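Local coordinates for Fe-superoxide dismutase homolog (Plasmodium berghei, PDB 2A03), which catalyses the dismutation of superoxide radicals to hydrogen peroxide and molecular oxygen at a metal centre of the iron/manganese superoxide dismutase type, at residues W131-L136 against G159-T164. Sequence-based numbering, arbitrary orientation.
Sequences WGWLAL and GIPILT
Thr164 packs between Trp131 and Trp133 where strand 160-166 pairs antiparallel with strand 130-136, the central strand of the three-stranded sheet in the C-terminal domain of this iron/manganese superoxide dismutase. The threonine CB sits over the six-membered ring of Trp133 in a CH-pi contact, 3.7 Å from the ring centroid and 28° off its normal. At CB the side chain forks. OG1, anti to the backbone N (chi1 -162°), lies above the centre of the same indole and donates a hydrogen bond to Gly132 O, 2.7 Å away, approaching from above the carbonyl plane. CG2, the other branch, touches both rings, lying 4.0 Å from Trp131 CE3 and as far from Trp133 CZ3. The Trp133 ring is further fixed by its NE1, which hydrogen-bonds to Thr147 OG1 on strand 142-148, and its CE3 also meets Pro161 CB. Trp131 borders the metal site: its ring packs edge-to-face on His82, a manganese ligand, and lies close to Asp166, another ligand, which follows two residues after Thr164. The Trp131 side chain comes within about 4 Å of the manganese ion.

Midway, a classic beta bulge sets Ile162 and Leu163 together against Leu134 and shifts the register by one residue. Leu134 O accepts from both N-H groups, the bond from Ile162 N being the shorter at 2.8 Å and that from Leu163 N 3.3 Å. With CG anti to its backbone N (chi1 177°), Leu134 brings CG to Ile162 CB and CD2 alongside Leu163 CD1. Past the bulge regular pairing resumes, and Leu136 and Ile160 both pack on Ala203 of helix 193-204. Their main chains exchange two nearly straight bonds, Leu136 N to Ile160 O and, at 2.7 Å, Ile160 N to Leu136 O.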
ATOM      1  N   TRP A 131      -4.918  -7.807   1.593  1.00 30.97           N
ATOM      2  CA  TRP A 131      -4.870  -9.241   1.529  1.00 30.31           C
ATOM      3  C   TRP A 131      -6.184  -9.766   0.949  1.00 30.71           C
ATOM      4  O   TRP A 131      -7.261  -9.202   1.178  1.00 29.26           O
ATOM      5  CB  TRP A 131      -4.726  -9.801   2.949  1.00 31.14           C
ATOM      6  CG  TRP A 131      -3.509  -9.327   3.680  1.00 30.37           C
ATOM      7  CD1 TRP A 131      -3.389  -8.191   4.410  1.00 29.95           C
ATOM      8  CD2 TRP A 131      -2.251  -9.990   3.754  1.00 31.23           C
ATOM      9  NE1 TRP A 131      -2.121  -8.083   4.912  1.00 31.06           N
ATOM     10  CE2 TRP A 131      -1.399  -9.178   4.529  1.00 31.13           C
ATOM     11  CE3 TRP A 131      -1.750 -11.189   3.227  1.00 30.90           C
ATOM     12  CZ2 TRP A 131      -0.073  -9.528   4.803  1.00 31.60           C
ATOM     13  CZ3 TRP A 131      -0.433 -11.528   3.486  1.00 30.25           C
ATOM     14  CH2 TRP A 131       0.388 -10.704   4.272  1.00 31.26           C
ATOM     15  N   GLY A 132      -6.086 -10.854   0.192  1.00 31.25           N
ATOM     16  CA  GLY A 132      -7.249 -11.660  -0.170  1.00 31.35           C
ATOM     17  C   GLY A 132      -7.220 -12.957   0.621  1.00 30.62           C
ATOM     18  O   GLY A 132      -6.154 -13.479   0.924  1.00 29.95           O
ATOM     19  N   TRP A 133      -8.400 -13.466   0.953  1.00 30.73           N
ATOM     20  CA  TRP A 133      -8.533 -14.646   1.792  1.00 31.33           C
ATOM     21  C   TRP A 133      -9.579 -15.595   1.258  1.00 31.87           C
ATOM     22  O   TRP A 133     -10.674 -15.173   0.861  1.00 31.90           O
ATOM     23  CB  TRP A 133      -8.971 -14.262   3.209  1.00 31.07           C
ATOM     24  CG  TRP A 133      -8.106 -13.231   3.873  1.00 31.23           C
ATOM     25  CD1 TRP A 133      -8.236 -11.871   3.784  1.00 31.20           C
ATOM     26  CD2 TRP A 133      -7.003 -13.475   4.756  1.00 30.01           C
ATOM     27  NE1 TRP A 133      -7.269 -11.261   4.537  1.00 32.34           N
ATOM     28  CE2 TRP A 133      -6.509 -12.216   5.159  1.00 30.70           C
ATOM     29  CE3 TRP A 133      -6.384 -14.640   5.249  1.00 30.39           C
ATOM     30  CZ2 TRP A 133      -5.406 -12.079   6.016  1.00 32.26           C
ATOM     31  CZ3 TRP A 133      -5.288 -14.506   6.113  1.00 30.73           C
ATOM     32  CH2 TRP A 133      -4.809 -13.237   6.482  1.00 31.79           C
ATOM     33  N   LEU A 134      -9.228 -16.879   1.244  1.00 32.27           N
ATOM     34  CA  LEU A 134     -10.216 -17.944   1.254  1.00 32.05           C
ATOM     35  C   LEU A 134     -10.476 -18.277   2.722  1.00 32.37           C
ATOM     36  O   LEU A 134      -9.533 -18.521   3.486  1.00 32.00           O
ATOM     37  CB  LEU A 134      -9.712 -19.179   0.523  1.00 32.11           C
ATOM     38  CG  LEU A 134     -10.665 -20.384   0.535  1.00 31.99           C
ATOM     39  CD1 LEU A 134     -12.058 -20.038  -0.024  1.00 31.56           C
ATOM     40  CD2 LEU A 134     -10.060 -21.508  -0.272  1.00 31.93           C
ATOM     41  N   ALA A 135     -11.743 -18.256   3.123  1.00 31.77           N
ATOM     42  CA  ALA A 135     -12.088 -18.471   4.519  1.00 32.51           C
ATOM     43  C   ALA A 135     -13.361 -19.301   4.686  1.00 32.13           C
ATOM     44  O   ALA A 135     -14.231 -19.310   3.815  1.00 30.01           O
ATOM     45  CB  ALA A 135     -12.246 -17.115   5.234  1.00 32.95           C
ATOM     46  N   LEU A 136     -13.455 -19.999   5.816  1.00 33.21           N
ATOM     47  CA  LEU A 136     -14.677 -20.724   6.159  1.00 33.81           C
ATOM     48  C   LEU A 136     -15.524 -19.813   7.032  1.00 34.14           C
ATOM     49  O   LEU A 136     -15.045 -19.279   8.040  1.00 34.67           O
ATOM     50  CB  LEU A 136     -14.358 -22.007   6.906  1.00 33.80           C
ATOM     51  CG  LEU A 136     -15.510 -23.005   7.032  1.00 34.89           C
ATOM     52  CD1 LEU A 136     -15.866 -23.630   5.685  1.00 34.67           C
ATOM     53  CD2 LEU A 136     -15.129 -24.090   8.033  1.00 35.57           C
ATOM     54  N   GLY A 159     -14.402 -14.939   9.375  1.00 34.45           N
ATOM     55  CA  GLY A 159     -14.213 -16.319   8.949  1.00 34.08           C
ATOM     56  C   GLY A 159     -12.949 -16.937   9.487  1.00 34.25           C
ATOM     57  O   GLY A 159     -12.120 -16.261  10.105  1.00 34.96           O
ATOM     58  N   ILE A 160     -12.810 -18.236   9.255  1.00 33.87           N
ATOM     59  CA  ILE A 160     -11.588 -18.953   9.582  1.00 33.41           C
ATOM     60  C   ILE A 160     -10.740 -19.054   8.315  1.00 32.27           C
ATOM     61  O   ILE A 160     -11.166 -19.655   7.328  1.00 30.87           O
ATOM     62  CB  ILE A 160     -11.891 -20.362  10.128  1.00 33.66           C
ATOM     63  CG1 ILE A 160     -12.766 -20.264  11.376  1.00 34.73           C
ATOM     64  CG2 ILE A 160     -10.599 -21.099  10.453  1.00 33.81           C
ATOM     65  CD1 ILE A 160     -13.405 -21.592  11.784  1.00 34.92           C
ATOM     66  N   PRO A 161      -9.539 -18.464   8.346  1.00 31.67           N
ATOM     67  CA  PRO A 161      -8.655 -18.444   7.189  1.00 31.85           C
ATOM     68  C   PRO A 161      -8.198 -19.836   6.719  1.00 30.91           C
ATOM     69  O   PRO A 161      -7.851 -20.724   7.542  1.00 29.19           O
ATOM     70  CB  PRO A 161      -7.454 -17.598   7.665  1.00 32.39           C
ATOM     71  CG  PRO A 161      -7.966 -16.819   8.848  1.00 33.02           C
ATOM     72  CD  PRO A 161      -8.955 -17.747   9.491  1.00 32.60           C
ATOM     73  N   ILE A 162      -8.212 -19.995   5.397  1.00 29.69           N
ATOM     74  CA  ILE A 162      -7.844 -21.249   4.739  1.00 29.95           C
ATOM     75  C   ILE A 162      -6.595 -21.030   3.883  1.00 30.05           C
ATOM     76  O   ILE A 162      -5.660 -21.843   3.918  1.00 30.54           O
ATOM     77  CB  ILE A 162      -9.016 -21.766   3.883  1.00 29.09           C
ATOM     78  CG1 ILE A 162     -10.251 -22.009   4.751  1.00 30.68           C
ATOM     79  CG2 ILE A 162      -8.649 -23.032   3.137  1.00 29.93           C
ATOM     80  CD1 ILE A 162     -10.062 -23.013   5.892  1.00 29.70           C
ATOM     81  N   LEU A 163      -6.607 -19.933   3.119  1.00 29.41           N
ATOM     82  CA  LEU A 163      -5.475 -19.470   2.320  1.00 30.34           C
ATOM     83  C   LEU A 163      -5.492 -17.952   2.247  1.00 30.60           C
ATOM     84  O   LEU A 163      -6.552 -17.335   2.368  1.00 31.87           O
ATOM     85  CB  LEU A 163      -5.554 -19.996   0.891  1.00 30.41           C
ATOM     86  CG  LEU A 163      -5.408 -21.494   0.664  1.00 30.77           C
ATOM     87  CD1 LEU A 163      -5.910 -21.821  -0.743  1.00 30.69           C
ATOM     88  CD2 LEU A 163      -3.934 -21.958   0.867  1.00 32.52           C
ATOM     89  N   THR A 164      -4.326 -17.350   2.023  1.00 30.34           N
ATOM     90  CA  THR A 164      -4.259 -15.906   1.772  1.00 30.13           C
ATOM     91  C   THR A 164      -3.222 -15.620   0.686  1.00 29.51           C
ATOM     92  O   THR A 164      -2.309 -16.397   0.456  1.00 28.10           O
ATOM     93  CB  THR A 164      -3.890 -15.073   3.064  1.00 30.13           C
ATOM     94  OG1 THR A 164      -4.249 -13.694   2.886  1.00 31.43           O
ATOM     95  CG2 THR A 164      -2.391 -15.133   3.373  1.00 30.27           C
TER